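PDB 3CTP: periplasmic binding protein/LacI transcriptional regulator from Alkaliphilus metalliredigens, which binds beta-D-xylulofuranose in this crystal and probably acts as a sugar-responsive, DNA-binding transcriptional repressor of the LacI family. Local coordinates for residues Val261-Phe266 / Pro277-Ile282; Thr281-Ile286 / Glu314-Glu319. All coordinates share one frame; numbering follows the deposited sequence.

Contact 1 of 2, residues Val261-Phe266 / Pro277-Ile282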
ATOM      1  N   VAL A 261     -18.365  14.943  14.684  1.00 13.44           N
ATOM      2  CA  VAL A 261     -16.999  14.983  15.170  1.00 12.07           C
ATOM      3  C   VAL A 261     -16.115  15.314  13.985  1.00 12.14           C
ATOM      4  O   VAL A 261     -16.392  14.862  12.860  1.00 12.65           O
ATOM      5  CB  VAL A 261     -16.601  13.661  15.811  1.00 15.26           C
ATOM      6  CG1 VAL A 261     -16.691  12.576  14.797  1.00 16.90           C
ATOM      7  CG2 VAL A 261     -15.163  13.752  16.388  1.00 14.69           C
ATOM      8  N   GLN A 262     -15.098  16.139  14.223  1.00 10.57           N
ATOM      9  CA  GLN A 262     -14.162  16.540  13.160  1.00  8.98           C
ATOM     10  C   GLN A 262     -12.893  15.724  13.302  1.00 10.37           C
ATOM     11  O   GLN A 262     -12.539  15.358  14.421  1.00 12.34           O
ATOM     12  CB  GLN A 262     -13.829  18.014  13.263  1.00  9.58           C
ATOM     13  CG  GLN A 262     -15.087  18.926  13.154  1.00 12.13           C
ATOM     14  CD  GLN A 262     -14.708  20.379  13.096  1.00 16.67           C
ATOM     15  OE1 GLN A 262     -13.935  20.789  12.236  1.00 15.14           O
ATOM     16  NE2 GLN A 262     -15.210  21.171  14.056  1.00 17.61           N
ATOM     17  N   ILE A 263     -12.223  15.448  12.176  1.00  9.20           N
ATOM     18  CA  ILE A 263     -11.037  14.562  12.175  1.00  9.98           C
ATOM     19  C   ILE A 263      -9.935  15.244  11.381  1.00  9.47           C
ATOM     20  O   ILE A 263     -10.178  15.773  10.284  1.00  9.15           O
ATOM     21  CB  ILE A 263     -11.333  13.218  11.454  1.00  9.44           C
ATOM     22  CG1 ILE A 263     -12.668  12.612  11.918  1.00 14.50           C
ATOM     23  CG2 ILE A 263     -10.151  12.249  11.615  1.00 11.33           C
ATOM     24  CD1 ILE A 263     -12.666  12.103  13.313  1.00 16.15           C
ATOM     25  N   ILE A 264      -8.713  15.222  11.927  1.00  8.23           N
ATOM     26  CA  ILE A 264      -7.539  15.597  11.135  1.00  8.31           C
ATOM     27  C   ILE A 264      -6.504  14.482  11.271  1.00  8.16           C
ATOM     28  O   ILE A 264      -6.309  13.951  12.370  1.00  8.34           O
ATOM     29  CB  ILE A 264      -6.975  16.959  11.579  1.00  8.38           C
ATOM     30  CG1 ILE A 264      -5.713  17.330  10.777  1.00  9.26           C
ATOM     31  CG2 ILE A 264      -6.706  16.973  13.080  1.00 11.62           C
ATOM     32  CD1 ILE A 264      -5.351  18.800  10.929  1.00 13.41           C
ATOM     33  N   GLY A 265      -5.872  14.103  10.155  1.00  7.96           N
ATOM     34  CA  GLY A 265      -4.802  13.081  10.170  1.00  7.72           C
ATOM     35  C   GLY A 265      -3.421  13.694   9.993  1.00  8.82           C
ATOM     36  O   GLY A 265      -3.184  14.860  10.358  1.00 10.27           O
ATOM     37  N   PHE A 266      -2.494  12.904   9.427  1.00  7.38           N
ATOM     38  CA  PHE A 266      -1.170  13.416   9.118  1.00  7.46           C
ATOM     39  C   PHE A 266      -0.592  12.571   8.006  1.00  8.05           C
ATOM     40  O   PHE A 266      -0.691  11.347   8.063  1.00  9.01           O
ATOM     41  CB  PHE A 266      -0.250  13.279  10.349  1.00  7.82           C
ATOM     42  CG  PHE A 266       0.888  14.287  10.404  1.00  8.17           C
ATOM     43  CD1 PHE A 266       0.836  15.351  11.304  1.00  9.71           C
ATOM     44  CD2 PHE A 266       2.029  14.119   9.638  1.00  9.17           C
ATOM     45  CE1 PHE A 266       1.889  16.261  11.395  1.00 10.59           C
ATOM     46  CE2 PHE A 266       3.080  15.027   9.716  1.00  8.10           C
ATOM     47  CZ  PHE A 266       3.002  16.112  10.601  1.00  9.46           C
ATOM     48  N   PRO A 277     -16.009  11.293   3.938  1.00 23.14           N
ATOM     49  CA  PRO A 277     -15.542  12.528   3.321  1.00 19.76           C
ATOM     50  C   PRO A 277     -14.017  12.542   3.295  1.00 16.22           C
ATOM     51  O   PRO A 277     -13.386  11.844   4.089  1.00 14.99           O
ATOM     52  CB  PRO A 277     -16.085  13.624   4.249  1.00 20.57           C
ATOM     53  CG  PRO A 277     -16.363  12.959   5.534  1.00 26.78           C
ATOM     54  CD  PRO A 277     -16.645  11.520   5.248  1.00 23.23           C
ATOM     55  N   SER A 278     -13.442  13.324   2.384  1.00 12.73           N
ATOM     56  CA  SER A 278     -11.993  13.389   2.260  1.00 11.70           C
ATOM     57  C   SER A 278     -11.368  14.028   3.501  1.00 10.60           C
ATOM     58  O   SER A 278     -11.965  14.886   4.137  1.00 10.37           O
ATOM     59  CB  SER A 278     -11.588  14.149   1.014  1.00 12.69           C
ATOM     60  OG  SER A 278     -12.215  15.438   1.043  1.00 19.31           O
ATOM     61  N   LEU A 279     -10.145  13.599   3.808  1.00  9.78           N
ATOM     62  CA  LEU A 279      -9.540  13.812   5.118  1.00  9.07           C
ATOM     63  C   LEU A 279      -8.691  15.080   5.198  1.00  9.18           C
ATOM     64  O   LEU A 279      -7.712  15.231   4.467  1.00  9.69           O
ATOM     65  CB  LEU A 279      -8.632  12.604   5.419  1.00  8.78           C
ATOM     66  CG  LEU A 279      -7.858  12.603   6.731  1.00  8.64           C
ATOM     67  CD1 LEU A 279      -8.784  12.585   7.921  1.00 10.00           C
ATOM     68  CD2 LEU A 279      -6.998  11.352   6.749  1.00 10.99           C
ATOM     69  N   THR A 280      -9.034  15.982   6.111  1.00  8.60           N
ATOM     70  CA  THR A 280      -8.138  17.088   6.434  1.00  8.51           C
ATOM     71  C   THR A 280      -6.873  16.513   7.053  1.00  8.88           C
ATOM     72  O   THR A 280      -6.933  15.564   7.856  1.00  8.42           O
ATOM     73  CB  THR A 280      -8.813  18.020   7.428  1.00 10.30           C
ATOM     74  OG1 THR A 280      -9.951  18.605   6.785  1.00  9.63           O
ATOM     75  CG2 THR A 280      -7.846  19.107   7.907  1.00  8.44           C
ATOM     76  N   THR A 281      -5.727  17.058   6.678  1.00  7.52           N
ATOM     77  CA  THR A 281      -4.476  16.407   7.078  1.00  7.86           C
ATOM     78  C   THR A 281      -3.335  17.408   7.047  1.00  8.96           C
ATOM     79  O   THR A 281      -3.519  18.568   6.694  1.00 10.17           O
ATOM     80  CB  THR A 281      -4.187  15.184   6.164  1.00  9.35           C
ATOM     81  OG1 THR A 281      -3.060  14.441   6.668  1.00 11.06           O
ATOM     82  CG2 THR A 281      -3.903  15.656   4.736  1.00 10.33           C
ATOM     83  N   ILE A 282      -2.166  16.963   7.480  1.00  9.02           N
ATOM     84  CA  ILE A 282      -0.954  17.755   7.412  1.00  9.03           C
ATOM     85  C   ILE A 282      -0.070  17.100   6.361  1.00  9.36           C
ATOM     86  O   ILE A 282       0.251  15.908   6.424  1.00  9.19           O
ATOM     87  CB  ILE A 282      -0.181  17.734   8.747  1.00  8.52           C
ATOM     88  CG1 ILE A 282      -1.081  18.189   9.914  1.00 11.18           C
ATOM     89  CG2 ILE A 282       1.078  18.616   8.641  1.00 10.24           C
ATOM     90  CD1 ILE A 282      -1.587  19.650   9.786  1.00  9.55           C
TER
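Ile282 lies against one face of the Phe266 ring. Its CB sits 3.8 Å from the centroid of the Phe266 ring, 18° off the normal, a CH-pi contact over the face and offset toward the rim. Ile282 CG2 is anti to the backbone N, reaching CE1 and CZ of Phe266, 3.7 Å from each. Ile282 CG1, anti to the carbonyl carbon (chi1 -55°), lies 3.7 Å from Phe266 CD1. At the tip, Ile282 CD1 leaves the ring and meets Ile264 CD1. The Phe266 ring also takes a cation-pi contact from Arg190, a residue of the xylulofuranose pocket. An alanine in place of Phe266 would probably leave Ile282 without its flat neighbour and open a gap beside the sugar pocket.

Strand 262-264 is an outermost strand of the parallel sheet in one lobe of this periplasmic-binding-protein fold. Where it ends, the chain from 277 returns beside it and runs on into strand 281-283 of the other sheet. One backbone hydrogen bond joins the two segments, Gly265 N to Thr280 O at 2.9 Å and 166°. The same oxygen takes a CA-H...O contact from Ile264 CA. Further back, Ile263 CG2 meets Leu279 CD1 at 4.0 Å. Thr281 OG1 comes near Phe266 N at a poor angle and is instead hydrogen-bonded to Asp240 OD1.

Contact 2 of 2, residues Thr281-Ile286 / Glu314-Glu319. With XLF (beta-D-xylulofuranose), chain C.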
ATOM      1  N   THR A 281      -5.727  17.058   6.678  1.00  7.52           N
ATOM      2  CA  THR A 281      -4.476  16.407   7.078  1.00  7.86           C
ATOM      3  C   THR A 281      -3.335  17.408   7.047  1.00  8.96           C
ATOM      4  O   THR A 281      -3.519  18.568   6.694  1.00 10.17           O
ATOM      5  CB  THR A 281      -4.187  15.184   6.164  1.00  9.35           C
ATOM      6  OG1 THR A 281      -3.060  14.441   6.668  1.00 11.06           O
ATOM      7  CG2 THR A 281      -3.903  15.656   4.736  1.00 10.33           C
ATOM      8  N   ILE A 282      -2.166  16.963   7.480  1.00  9.02           N
ATOM      9  CA  ILE A 282      -0.954  17.755   7.412  1.00  9.03           C
ATOM     10  C   ILE A 282      -0.070  17.100   6.361  1.00  9.36           C
ATOM     11  O   ILE A 282       0.251  15.908   6.424  1.00  9.19           O
ATOM     12  CB  ILE A 282      -0.181  17.734   8.747  1.00  8.52           C
ATOM     13  CG1 ILE A 282      -1.081  18.189   9.914  1.00 11.18           C
ATOM     14  CG2 ILE A 282       1.078  18.616   8.641  1.00 10.24           C
ATOM     15  CD1 ILE A 282      -1.587  19.650   9.786  1.00  9.55           C
ATOM     16  N   ASN A 283       0.319  17.884   5.369  1.00  8.62           N
ATOM     17  CA  ASN A 283       1.156  17.394   4.290  1.00  8.88           C
ATOM     18  C   ASN A 283       2.594  17.131   4.688  1.00  9.45           C
ATOM     19  O   ASN A 283       3.271  18.044   5.160  1.00 10.81           O
ATOM     20  CB  ASN A 283       1.181  18.456   3.171  1.00 10.10           C
ATOM     21  CG  ASN A 283       1.885  17.976   1.923  1.00 13.77           C
ATOM     22  OD1 ASN A 283       1.350  17.133   1.188  1.00 14.28           O
ATOM     23  ND2 ASN A 283       3.086  18.524   1.653  1.00 13.54           N
ATOM     24  N   GLN A 284       3.081  15.900   4.457  1.00  9.21           N
ATOM     25  CA  GLN A 284       4.533  15.674   4.386  1.00  8.80           C
ATOM     26  C   GLN A 284       4.997  15.787   2.951  1.00  9.35           C
ATOM     27  O   GLN A 284       4.376  15.187   2.050  1.00  9.49           O
ATOM     28  CB  GLN A 284       4.896  14.265   4.879  1.00  9.16           C
ATOM     29  CG  GLN A 284       4.647  14.034   6.345  1.00  9.28           C
ATOM     30  CD  GLN A 284       5.464  12.864   6.855  1.00  8.61           C
ATOM     31  OE1 GLN A 284       6.682  12.953   6.922  1.00 10.61           O
ATOM     32  NE2 GLN A 284       4.794  11.773   7.267  1.00  9.70           N
ATOM     33  N   PRO A 285       6.061  16.571   2.706  1.00  9.13           N
ATOM     34  CA  PRO A 285       6.429  16.857   1.317  1.00  9.82           C
ATOM     35  C   PRO A 285       7.275  15.738   0.740  1.00  9.91           C
ATOM     36  O   PRO A 285       8.517  15.785   0.772  1.00 10.97           O
ATOM     37  CB  PRO A 285       7.241  18.153   1.421  1.00 11.33           C
ATOM     38  CG  PRO A 285       7.852  18.101   2.818  1.00 12.24           C
ATOM     39  CD  PRO A 285       6.799  17.399   3.683  1.00 10.02           C
ATOM     40  N   ILE A 286       6.595  14.701   0.247  1.00  9.52           N
ATOM     41  CA  ILE A 286       7.283  13.492  -0.188  1.00 10.19           C
ATOM     42  C   ILE A 286       8.361  13.789  -1.234  1.00 10.22           C
ATOM     43  O   ILE A 286       9.460  13.218  -1.190  1.00  9.78           O
ATOM     44  CB  ILE A 286       6.256  12.457  -0.728  1.00 10.88           C
ATOM     45  CG1 ILE A 286       5.424  11.941   0.463  1.00 14.50           C
ATOM     46  CG2 ILE A 286       6.960  11.311  -1.409  1.00 15.60           C
ATOM     47  CD1 ILE A 286       4.334  10.892   0.090  1.00 16.93           C
ATOM     48  N   GLU A 314       9.476  21.379   5.632  1.00 10.97           N
ATOM     49  CA  GLU A 314       8.281  22.091   6.043  1.00 10.21           C
ATOM     50  C   GLU A 314       7.012  21.308   5.713  1.00 10.72           C
ATOM     51  O   GLU A 314       6.892  20.711   4.631  1.00 11.18           O
ATOM     52  CB  GLU A 314       8.259  23.432   5.276  1.00 12.44           C
ATOM     53  CG  GLU A 314       7.068  24.331   5.548  1.00 24.28           C
ATOM     54  CD  GLU A 314       7.152  25.658   4.794  1.00 24.56           C
ATOM     55  OE1 GLU A 314       8.144  25.877   4.074  1.00 29.23           O
ATOM     56  OE2 GLU A 314       6.210  26.469   4.909  1.00 30.77           O
ATOM     57  N   VAL A 315       6.049  21.378   6.636  1.00 10.60           N
ATOM     58  CA  VAL A 315       4.713  20.790   6.449  1.00  9.45           C
ATOM     59  C   VAL A 315       3.664  21.885   6.298  1.00 10.87           C
ATOM     60  O   VAL A 315       3.918  23.056   6.611  1.00 12.49           O
ATOM     61  CB  VAL A 315       4.326  19.856   7.630  1.00  9.23           C
ATOM     62  CG1 VAL A 315       5.340  18.707   7.698  1.00 11.29           C
ATOM     63  CG2 VAL A 315       4.307  20.622   8.928  1.00 14.97           C
ATOM     64  N   LYS A 316       2.492  21.508   5.812  1.00 11.12           N
ATOM     65  CA  LYS A 316       1.410  22.477   5.692  1.00 12.16           C
ATOM     66  C   LYS A 316       0.062  21.803   5.838  1.00 11.90           C
ATOM     67  O   LYS A 316      -0.095  20.618   5.530  1.00 11.75           O
ATOM     68  CB  LYS A 316       1.479  23.160   4.340  1.00 15.74           C
ATOM     69  CG  LYS A 316       1.203  22.230   3.215  1.00 21.33           C
ATOM     70  CD  LYS A 316       1.418  22.881   1.847  1.00 28.07           C
ATOM     71  CE  LYS A 316       1.126  21.843   0.760  1.00 30.03           C
ATOM     72  NZ  LYS A 316       2.019  21.994  -0.434  1.00 34.33           N
ATOM     73  N   LEU A 317      -0.914  22.575   6.300  1.00 11.60           N
ATOM     74  CA  LEU A 317      -2.271  22.071   6.483  1.00 11.62           C
ATOM     75  C   LEU A 317      -2.973  21.901   5.142  1.00 10.90           C
ATOM     76  O   LEU A 317      -2.909  22.802   4.281  1.00 13.19           O
ATOM     77  CB  LEU A 317      -3.042  23.087   7.327  1.00 13.65           C
ATOM     78  CG  LEU A 317      -4.533  22.831   7.452  1.00 15.79           C
ATOM     79  CD1 LEU A 317      -4.711  21.628   8.360  1.00 15.43           C
ATOM     80  CD2 LEU A 317      -5.181  24.065   8.068  1.00 17.78           C
ATOM     81  N   ILE A 318      -3.632  20.752   4.958  1.00  9.47           N
ATOM     82  CA  ILE A 318      -4.457  20.513   3.765  1.00 10.94           C
ATOM     83  C   ILE A 318      -5.901  20.376   4.251  1.00 11.62           C
ATOM     84  O   ILE A 318      -6.259  19.376   4.892  1.00 10.93           O
ATOM     85  CB  ILE A 318      -4.054  19.209   3.041  1.00 12.64           C
ATOM     86  CG1 ILE A 318      -2.558  19.194   2.728  1.00 16.64           C
ATOM     87  CG2 ILE A 318      -4.933  18.989   1.781  1.00 18.42           C
ATOM     88  CD1 ILE A 318      -2.111  20.259   1.776  1.00 19.68           C
ATOM     89  N   GLU A 319      -6.725  21.394   4.017  1.00 12.38           N
ATOM     90  CA  GLU A 319      -8.094  21.373   4.538  1.00 13.07           C
ATOM     91  C   GLU A 319      -8.996  20.643   3.563  1.00 13.24           C
ATOM     92  O   GLU A 319      -9.038  21.002   2.391  1.00 14.05           O
ATOM     93  CB  GLU A 319      -8.632  22.811   4.714  1.00 15.26           C
ATOM     94  CG  GLU A 319      -8.053  23.569   5.876  1.00 22.91           C
ATOM     95  CD  GLU A 319      -8.830  24.866   6.138  1.00 28.40           C
ATOM     96  OE1 GLU A 319     -10.041  24.801   6.491  1.00 26.53           O
ATOM     97  OE2 GLU A 319      -8.217  25.942   5.984  1.00 32.13           O
TER
HETATM   98  O4  XLF C 401       6.345   7.619  11.715  1.00 10.69           O
HETATM   99  C4  XLF C 401       5.283   8.423  11.196  1.00  9.94           C
HETATM  100  C5  XLF C 401       3.974   7.731  11.545  1.00  7.80           C
HETATM  101  O5  XLF C 401       3.466   7.203  10.315  1.00  8.98           O
HETATM  102  C3  XLF C 401       5.311   8.441   9.677  1.00  9.19           C
HETATM  103  O3  XLF C 401       5.741   9.711   9.168  1.00  9.46           O
HETATM  104  C2  XLF C 401       3.869   8.168   9.347  1.00  9.00           C
HETATM  105  O2  XLF C 401       3.071   9.359   9.507  1.00  8.32           O
HETATM  106  C1  XLF C 401       3.684   7.579   7.963  1.00  6.89           C
HETATM  107  O1  XLF C 401       2.303   7.235   7.777  1.00 10.36           O
HETATM  108  O   HOH W   1       4.587  20.719   2.959  1.00 14.02           O
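Ile282 and Val315 meet in the tightly packed part of this contact, with Ile282 CG2 3.6 Å from Val315 CB. Val315 CB also comes within 3.2 Å of Asn283 O, a buried oxygen with no hydrogen-bond partner in the model. The CD1 tip of Ile282 turns to Leu317 CD1 on the same face of the sheet. Strands 281-283 and 316-318 run antiparallel, their short axes 136° apart. Thr281 and Ile318 form a hydrogen-bonded pair. Ile318 N gives Thr281 O a nearly straight bond of 2.8 Å, tilted from the carbonyl plane, and Thr281 N returns one to Ile318 O. Ile282 and Leu317 are the non-hydrogen-bonded pair that follows. Beyond them Asn283 N bonds to Lys316 O at 2.8 Å.

The other face carries Thr281, Ile318, Asn283 and Lys316. Ile318 CG1 packs on Asn283 CB at 3.8 Å. The solvent side lies at Lys316 and Glu314, both exposed. Lys316 CG lies between its backbone N and carbonyl carbon (chi1 66°), which sets the chain side by side with Asn283. Asn283 OD1 bonds to Asn268 ND2. A water accepts from Asn283 ND2 and donates to Glu314 O, and so links the two segments. Pro285 CG rests 3.3 Å from Glu314 O.

Gln284 turns away from segment 314-319 into the sugar pocket. Gln284 NE2 donates to O3 of xylulofuranose at 3.0 Å and also bonds to Asp267 OD1. Its OE1 is held by Ser154 OG, so both ends of the amide are fixed.

Helix 156-169 packs on Ile282, Val315 and Leu317. Pro285 stands at the N-cap of helix 286-302, and Ile286 touches helix 73-88. Strand 311-318 lies between 281-283 and 151-154 in the mixed sheet.

From the N terminus, the chain first meets contact 1 at strand 262-264. It passes through helix 271-274 and comes back at 277-282, closing a short loop. Strand 281-283 then leads straight into contact 2. The chain runs on through helix 286-302 and returns at 314-319, closing a longer loop. The two loops follow one another and overlap at Thr281 and Ile282. Contact 1 joins the edge of the four-stranded parallel sheet to the incoming strand, and contact 2 pairs that strand with 311-318 of the mixed sheet. The contacts also touch directly: Ile264 CD1 packs on Leu317 CD1, and Phe266 CE2 on Gln284 CG beside the sugar.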